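Side-chain contacts in structural protein (unclassified Rudivirus, PDB 6WQ0), which self-assembles into a helical nucleocapsid that wraps around the viral DNA and maintains it in the A-form, protecting it under extreme conditions: residues Y111-P115 with E116-A120; A61-Q65 with Y66-G70; P27-A30 with S31-T35. One frame throughout, in Å; residues are numbered along the deposited sequence.

Interaction 1. Residues Y111-P115 with E116-A120; sequences YGANP and EILDA. With nucleotides of chain A.
N114 and E116 meet at the start of helix 115-126, where N114 occupies the N-cap position and its side-chain oxygen reaches forward to the backbone N-H two residues on. The capping bond runs from E116 N to N114 OD1 and is weak, at 3.4 Å. With CG anti to the backbone N (chi1 -161°), the amide is carried to that N-H. N114 and E116 then point the same way side by side, with the amide and carboxylate planes nearly perpendicular. The main chain supplies firmer bonds: L118 N donates to N114 O at 3.0 Å and D119 N to P115 O at 2.9 Å, so the cap residue serves the helix with both its side chain and its carbonyl. D119 OD1 forms a salt bridge with K104.

Packing contacts follow the same turn. I117 crosses N114 at about a right angle, its CG1 lying 3.9 Å from N114 CB, while L118 CD1 makes an apolar contact with A113 CB at 4.0 Å. The nucleic acid is met by Y111, whose OH comes within 3.2 Å of C5' of DA143 of chain A, a packing contact; the hydroxyl's hydrogen bond is to Y106 OH.

G112, with positive phi, leads the chain out of helix 94-111 and into the cap. Helix 71-89 receives A113, I117 and L118 through I75, Y76 and Y79, and L118 also packs on Y107 and V108 of helix 94-111.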
loop_
_atom_site.group_PDB
_atom_site.type_symbol
_atom_site.label_atom_id
_atom_site.label_comp_id
_atom_site.label_asym_id
_atom_site.label_seq_id
_atom_site.Cartn_x
_atom_site.Cartn_y
_atom_site.Cartn_z
ATOM N N TYR C 111 56.528 68.964 30.782
ATOM C CA TYR C 111 55.132 69.350 30.639
ATOM C C TYR C 111 54.795 70.659 31.335
ATOM O O TYR C 111 53.616 71.015 31.419
ATOM C CB TYR C 111 54.233 68.222 31.151
ATOM C CG TYR C 111 54.457 66.928 30.410
ATOM C CD1 TYR C 111 54.436 66.892 29.027
ATOM C CD2 TYR C 111 54.712 65.747 31.089
ATOM C CE1 TYR C 111 54.644 65.725 28.342
ATOM C CE2 TYR C 111 54.922 64.571 30.409
ATOM C CZ TYR C 111 54.889 64.568 29.033
ATOM O OH TYR C 111 55.100 63.402 28.340
ATOM N N GLY C 112 55.792 71.389 31.823
ATOM C CA GLY C 112 55.545 72.690 32.415
ATOM C C GLY C 112 54.670 72.662 33.646
ATOM O O GLY C 112 53.914 73.608 33.881
ATOM N N ALA C 113 54.751 71.601 34.438
ATOM C CA ALA C 113 53.961 71.498 35.650
ATOM C C ALA C 113 54.516 72.415 36.734
ATOM O O ALA C 113 55.678 72.823 36.708
ATOM C CB ALA C 113 53.931 70.056 36.145
ATOM N N ASN C 114 53.664 72.733 37.693
ATOM C CA ASN C 114 53.974 73.609 38.816
ATOM C C ASN C 114 54.556 72.793 39.963
ATOM O O ASN C 114 53.930 71.822 40.399
ATOM C CB ASN C 114 52.721 74.332 39.287
ATOM C CG ASN C 114 53.025 75.569 40.105
ATOM O OD1 ASN C 114 54.130 75.748 40.602
ATOM N ND2 ASN C 114 52.031 76.427 40.254
ATOM N N PRO C 115 55.742 73.143 40.465
ATOM C CA PRO C 115 56.302 72.388 41.598
ATOM C C PRO C 115 55.425 72.404 42.840
ATOM O O PRO C 115 55.373 71.404 43.564
ATOM C CB PRO C 115 57.646 73.086 41.841
ATOM C CG PRO C 115 57.991 73.699 40.540
ATOM C CD PRO C 115 56.700 74.122 39.928
ATOM N N GLU C 116 54.731 73.513 43.104
ATOM C CA GLU C 116 53.896 73.613 44.297
ATOM C C GLU C 116 52.727 72.633 44.250
ATOM O O GLU C 116 52.458 71.925 45.230
ATOM C CB GLU C 116 53.393 75.046 44.443
ATOM C CG GLU C 116 52.555 75.299 45.676
ATOM C CD GLU C 116 52.075 76.733 45.760
ATOM O OE1 GLU C 116 52.377 77.516 44.834
ATOM O OE2 GLU C 116 51.395 77.079 46.747
ATOM N N ILE C 117 52.023 72.572 43.120
ATOM C CA ILE C 117 50.909 71.640 43.000
ATOM C C ILE C 117 51.406 70.202 42.950
ATOM O O ILE C 117 50.732 69.291 43.442
ATOM C CB ILE C 117 50.054 71.995 41.772
ATOM C CG1 ILE C 117 49.821 73.501 41.720
ATOM C CG2 ILE C 117 48.727 71.264 41.813
ATOM C CD1 ILE C 117 48.864 73.927 40.654
ATOM N N LEU C 118 52.583 69.965 42.371
ATOM C CA LEU C 118 53.157 68.623 42.407
ATOM C C LEU C 118 53.441 68.190 43.839
ATOM O O LEU C 118 53.186 67.039 44.210
ATOM C CB LEU C 118 54.428 68.569 41.564
ATOM C CG LEU C 118 54.239 68.546 40.048
ATOM C CD1 LEU C 118 55.540 68.215 39.366
ATOM C CD2 LEU C 118 53.177 67.549 39.661
ATOM N N ASP C 119 53.949 69.109 44.663
ATOM C CA ASP C 119 54.162 68.808 46.074
ATOM C C ASP C 119 52.848 68.529 46.787
ATOM O O ASP C 119 52.767 67.613 47.610
ATOM C CB ASP C 119 54.903 69.954 46.756
ATOM C CG ASP C 119 56.299 70.140 46.222
ATOM O OD1 ASP C 119 56.700 69.364 45.334
ATOM O OD2 ASP C 119 56.997 71.060 46.687
ATOM N N ALA C 120 51.804 69.304 46.484
ATOM C CA ALA C 120 50.507 69.066 47.114
ATOM C C ALA C 120 49.943 67.698 46.741
ATOM O O ALA C 120 49.386 66.992 47.593
ATOM C CB ALA C 120 49.525 70.170 46.730
ATOM P P DA A 143 51.479 63.149 24.199
ATOM O OP1 DA A 143 52.897 63.413 23.920
ATOM O OP2 DA A 143 50.733 62.166 23.396
ATOM O "O5'" DA A 143 51.336 62.715 25.726
ATOM C "C5'" DA A 143 52.402 62.910 26.622
ATOM C "C4'" DA A 143 51.893 62.995 28.044
ATOM O "O4'" DA A 143 50.616 63.652 28.050
ATOM C "C3'" DA A 143 51.613 61.672 28.718
ATOM O "O3'" DA A 143 52.797 61.121 29.237
ATOM C "C2'" DA A 143 50.688 62.114 29.830
ATOM C "C1'" DA A 143 49.836 63.144 29.113
ATOM N N9 DA A 143 48.603 62.591 28.576
ATOM C C8 DA A 143 48.385 62.100 27.325
ATOM N N7 DA A 143 47.169 61.659 27.137
ATOM C C5 DA A 143 46.549 61.882 28.349
ATOM C C6 DA A 143 45.248 61.636 28.810
ATOM N N6 DA A 143 44.289 61.089 28.060
ATOM N N1 DA A 143 44.962 61.976 30.082
ATOM C C2 DA A 143 45.919 62.520 30.832
ATOM N N3 DA A 143 47.173 62.798 30.511
ATOM C C4 DA A 143 47.424 62.453 29.244
#

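Interaction 2. Residues A61-Q65 with Y66-G70; sequences AVLTQ and YGVTG. With nucleotides of chain B.
Y66 folds back beside the last turn of helix 50-64, presenting the edge of its ring to the carbonyl of V62. Y66 CD1 lies 3.4 Å from V62 O, near the ring plane, and CE1 of the same ring passes 4.5 Å from V62 CG1, a looser apolar approach. The first torsion (chi1 -83°) sets CG anti to the carbonyl carbon, which sends the ring back along the helix.

V68 returns to the helix at another point. Its CG2 meets L63 CD2 at 4.2 Å, the branch tip of one residue against that of the other, and chi1 of -174° leaves this CG2 beside the backbone N.

Between the two side chains, the carbonyl of L63 ties the turn together. Y66 N donates to L63 O at 3.0 Å, approaching from above the carbonyl plane with a C=O...N angle of only 113°, whereas V68 N adds a weak bond of 3.4 Å to the same oxygen. G67, with positive phi, takes the chain out of the helical path between these donors, a backbone conformation that favours glycine. Farther on, G70 O comes within 3.4 Å of C1' of DA160 of chain B.

The segment joins helix 50-64 to the start of helix 71-89, where R73 bonds V68 O. Helix 115-126 covers the side chains, with E116 against Y66, I117 against L63 and V68, and I124 against V62.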
loop_
_atom_site.group_PDB
_atom_site.type_symbol
_atom_site.label_atom_id
_atom_site.label_comp_id
_atom_site.label_asym_id
_atom_site.label_seq_id
_atom_site.Cartn_x
_atom_site.Cartn_y
_atom_site.Cartn_z
ATOM N N ALA C 61 40.082 66.729 44.731
ATOM C CA ALA C 61 39.858 67.601 45.881
ATOM C C ALA C 61 41.022 68.564 46.087
ATOM O O ALA C 61 40.821 69.729 46.439
ATOM C CB ALA C 61 39.630 66.760 47.133
ATOM N N VAL C 62 42.250 68.091 45.877
ATOM C CA VAL C 62 43.415 68.958 46.056
ATOM C C VAL C 62 43.471 70.019 44.965
ATOM O O VAL C 62 43.792 71.184 45.224
ATOM C CB VAL C 62 44.708 68.122 46.095
ATOM C CG1 VAL C 62 45.923 69.018 46.013
ATOM C CG2 VAL C 62 44.758 67.288 47.352
ATOM N N LEU C 63 43.153 69.636 43.727
ATOM C CA LEU C 63 43.278 70.549 42.597
ATOM C C LEU C 63 42.250 71.667 42.665
ATOM O O LEU C 63 42.529 72.793 42.246
ATOM C CB LEU C 63 43.134 69.785 41.282
ATOM C CG LEU C 63 44.264 68.864 40.823
ATOM C CD1 LEU C 63 43.910 68.215 39.499
ATOM C CD2 LEU C 63 45.562 69.625 40.722
ATOM N N THR C 64 41.050 71.377 43.176
ATOM C CA THR C 64 40.040 72.426 43.288
ATOM C C THR C 64 40.428 73.485 44.317
ATOM O O THR C 64 39.959 74.623 44.236
ATOM C CB THR C 64 38.680 71.815 43.626
ATOM O OG1 THR C 64 38.436 70.702 42.764
ATOM C CG2 THR C 64 37.568 72.822 43.425
ATOM N N GLN C 65 41.283 73.141 45.282
ATOM C CA GLN C 65 41.795 74.119 46.234
ATOM C C GLN C 65 42.882 75.007 45.650
ATOM O O GLN C 65 43.296 75.960 46.313
ATOM C CB GLN C 65 42.356 73.421 47.469
ATOM C CG GLN C 65 41.347 72.624 48.259
ATOM C CD GLN C 65 42.000 71.795 49.345
ATOM O OE1 GLN C 65 43.216 71.830 49.517
ATOM N NE2 GLN C 65 41.193 71.042 50.081
ATOM N N TYR C 66 43.358 74.718 44.445
ATOM C CA TYR C 66 44.412 75.501 43.829
ATOM C C TYR C 66 43.967 76.234 42.574
ATOM O O TYR C 66 44.770 76.972 41.995
ATOM C CB TYR C 66 45.617 74.606 43.496
ATOM C CG TYR C 66 46.540 74.372 44.672
ATOM C CD1 TYR C 66 46.199 73.489 45.683
ATOM C CD2 TYR C 66 47.750 75.037 44.772
ATOM C CE1 TYR C 66 47.035 73.278 46.758
ATOM C CE2 TYR C 66 48.592 74.830 45.841
ATOM C CZ TYR C 66 48.231 73.949 46.830
ATOM O OH TYR C 66 49.070 73.744 47.900
ATOM N N GLY C 67 42.725 76.057 42.137
ATOM C CA GLY C 67 42.204 76.797 41.010
ATOM C C GLY C 67 42.478 76.197 39.656
ATOM O O GLY C 67 42.388 76.910 38.653
ATOM N N VAL C 68 42.795 74.912 39.586
ATOM C CA VAL C 68 43.165 74.272 38.332
ATOM C C VAL C 68 41.909 73.755 37.649
ATOM O O VAL C 68 41.101 73.050 38.263
ATOM C CB VAL C 68 44.173 73.137 38.569
ATOM C CG1 VAL C 68 44.647 72.581 37.254
ATOM C CG2 VAL C 68 45.351 73.634 39.380
ATOM N N THR C 69 41.743 74.108 36.375
ATOM C CA THR C 69 40.579 73.726 35.592
ATOM C C THR C 69 41.027 73.227 34.226
ATOM O O THR C 69 42.132 73.525 33.771
ATOM C CB THR C 69 39.601 74.898 35.424
ATOM O OG1 THR C 69 40.248 75.974 34.739
ATOM C CG2 THR C 69 39.122 75.398 36.766
ATOM N N GLY C 70 40.166 72.442 33.588
ATOM C CA GLY C 70 40.356 72.044 32.215
ATOM C C GLY C 70 41.403 70.972 32.026
ATOM O O GLY C 70 41.719 70.212 32.941
ATOM P P DA B 160 39.206 65.881 37.097
ATOM O OP1 DA B 160 40.214 66.791 37.660
ATOM O OP2 DA B 160 37.920 65.736 37.787
ATOM O "O5'" DA B 160 38.967 66.242 35.558
ATOM C "C5'" DA B 160 38.266 67.403 35.184
ATOM C "C4'" DA B 160 38.863 68.004 33.927
ATOM O "O4'" DA B 160 39.804 67.088 33.352
ATOM C "C3'" DA B 160 37.880 68.255 32.811
ATOM O "O3'" DA B 160 37.250 69.500 32.990
ATOM C "C2'" DA B 160 38.770 68.258 31.568
ATOM C "C1'" DA B 160 39.969 67.407 31.985
ATOM N N9 DA B 160 40.104 66.173 31.218
ATOM C C8 DA B 160 39.495 64.980 31.457
ATOM N N7 DA B 160 39.810 64.045 30.601
ATOM C C5 DA B 160 40.686 64.667 29.742
ATOM C C6 DA B 160 41.389 64.213 28.616
ATOM N N6 DA B 160 41.305 62.970 28.145
ATOM N N1 DA B 160 42.184 65.091 27.984
ATOM C C2 DA B 160 42.265 66.336 28.452
ATOM N N3 DA B 160 41.663 66.872 29.504
ATOM C C4 DA B 160 40.884 65.976 30.112
#

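Interaction 3. Residues P27-A30 with S31-T35; sequences PTVA and STILT
T32 reaches back one turn to T28 in helix 27-48, and the meeting shows how a threonine can bond to the backbone of its own helix. T32 OG1 donates to T28 O at 2.6 Å. Its hydroxyl stands anti to the carbonyl carbon (chi1 -50°), the torsion that turns it toward the preceding turn. The same oxygen accepts T32 N at 2.9 Å, and the two donors come from opposite faces of the carbonyl plane, so T28 O is gripped twice by one residue. T28 CG2 lies alongside T32 OG1 at 3.7 Å, the methyl of one threonine against the hydroxyl of the other. T35 OG1 makes a weaker bond of the same kind to S31 O, at 3.0 Å.

The remaining bonds are the regular ones between backbone groups four residues apart. S31 N donates to P27 O, I33 N to V29 O and L34 N to A30 O, the last two both at 3.0 Å.

Apolar contact is carried by V29 and I33, which lie side by side and point the same way. V29 CG1 touches I33 CD1 at 3.9 Å.

Two other copies of the protein pack against the helix. T28 meets T28 of a neighbouring subunit, where V29 packs on T32 and T32 on V29; in a second neighbouring subunit A30 meets A30, and P27 and S31 pack on S31 and P27 respectively. F24 of helix 10-24 covers A30 and I33, and I33 also packs on a DNA sugar. The arrangement is that of an alpha-helix whose threonine hydroxyls bond to carbonyls one turn back, here at a subunit interface beside the DNA.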
loop_
_atom_site.group_PDB
_atom_site.type_symbol
_atom_site.label_atom_id
_atom_site.label_comp_id
_atom_site.label_asym_id
_atom_site.label_seq_id
_atom_site.Cartn_x
_atom_site.Cartn_y
_atom_site.Cartn_z
ATOM N N PRO C 27 35.843 33.071 15.816
ATOM C CA PRO C 27 34.843 33.133 16.896
ATOM C C PRO C 27 35.171 32.219 18.063
ATOM O O PRO C 27 35.101 32.641 19.224
ATOM C CB PRO C 27 33.548 32.720 16.186
ATOM C CG PRO C 27 33.804 32.940 14.750
ATOM C CD PRO C 27 35.245 32.666 14.537
ATOM N N THR C 28 35.548 30.971 17.780
ATOM C CA THR C 28 35.813 30.014 18.846
ATOM C C THR C 28 37.071 30.376 19.623
ATOM O O THR C 28 37.087 30.283 20.852
ATOM C CB THR C 28 35.924 28.606 18.267
ATOM O OG1 THR C 28 34.686 28.251 17.640
ATOM C CG2 THR C 28 36.233 27.598 19.360
ATOM N N VAL C 29 38.125 30.809 18.934
ATOM C CA VAL C 29 39.374 31.143 19.616
ATOM C C VAL C 29 39.152 32.282 20.604
ATOM O O VAL C 29 39.423 32.153 21.805
ATOM C CB VAL C 29 40.472 31.484 18.593
ATOM C CG1 VAL C 29 41.714 31.985 19.295
ATOM C CG2 VAL C 29 40.799 30.267 17.754
ATOM N N ALA C 30 38.654 33.415 20.107
ATOM C CA ALA C 30 38.428 34.578 20.959
ATOM C C ALA C 30 37.435 34.265 22.065
ATOM O O ALA C 30 37.652 34.621 23.230
ATOM C CB ALA C 30 37.938 35.750 20.113
ATOM N N SER C 31 36.334 33.599 21.716
ATOM C CA SER C 31 35.308 33.274 22.697
ATOM C C SER C 31 35.869 32.417 23.823
ATOM O O SER C 31 35.667 32.718 25.002
ATOM C CB SER C 31 34.150 32.566 22.002
ATOM O OG SER C 31 33.353 31.854 22.925
ATOM N N THR C 32 36.583 31.343 23.479
ATOM C CA THR C 32 37.134 30.448 24.488
ATOM C C THR C 32 38.142 31.166 25.373
ATOM O O THR C 32 38.096 31.047 26.602
ATOM C CB THR C 32 37.778 29.238 23.809
ATOM O OG1 THR C 32 36.857 28.673 22.873
ATOM C CG2 THR C 32 38.150 28.186 24.827
ATOM N N ILE C 33 39.050 31.935 24.769
ATOM C CA ILE C 33 40.086 32.599 25.556
ATOM C C ILE C 33 39.467 33.594 26.528
ATOM O O ILE C 33 39.786 33.603 27.724
ATOM C CB ILE C 33 41.118 33.273 24.634
ATOM C CG1 ILE C 33 41.842 32.229 23.788
ATOM C CG2 ILE C 33 42.129 34.057 25.443
ATOM C CD1 ILE C 33 42.944 32.801 22.947
ATOM N N LEU C 34 38.563 34.443 26.035
ATOM C CA LEU C 34 37.998 35.481 26.889
ATOM C C LEU C 34 37.078 34.895 27.952
ATOM O O LEU C 34 37.095 35.341 29.104
ATOM C CB LEU C 34 37.267 36.513 26.033
ATOM C CG LEU C 34 38.153 37.271 25.044
ATOM C CD1 LEU C 34 37.340 38.226 24.205
ATOM C CD2 LEU C 34 39.265 38.001 25.768
ATOM N N THR C 35 36.279 33.889 27.595
ATOM C CA THR C 35 35.423 33.246 28.581
ATOM C C THR C 35 36.245 32.567 29.670
ATOM O O THR C 35 35.862 32.581 30.844
ATOM C CB THR C 35 34.500 32.247 27.885
ATOM O OG1 THR C 35 33.533 32.958 27.107
ATOM C CG2 THR C 35 33.778 31.381 28.889
#

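Interactions 1 and 2 form one neighbourhood, their centres 12 Å apart: I117 CD1 meets V68 CG2 and I117 CG2 meets L63 CD2, each at 3.7 Å, while E116 OE2 lies 3.7 Å from Y66 CE2. The helix start of interaction 1 and the helix end and following loop of interaction 2 thus pack on each other, and each contact sends a residue to the DNA, Y111 to chain A and G70 to chain B. Interaction 3 stands apart on the opposite side of the chain's centre, about 45 Å from interaction 1 and 44 Å from interaction 2, centre to centre. It too approaches the nucleic acid, with its nearest atom about 4 Å away, so the subunit reaches DNA on opposite sides of its centre.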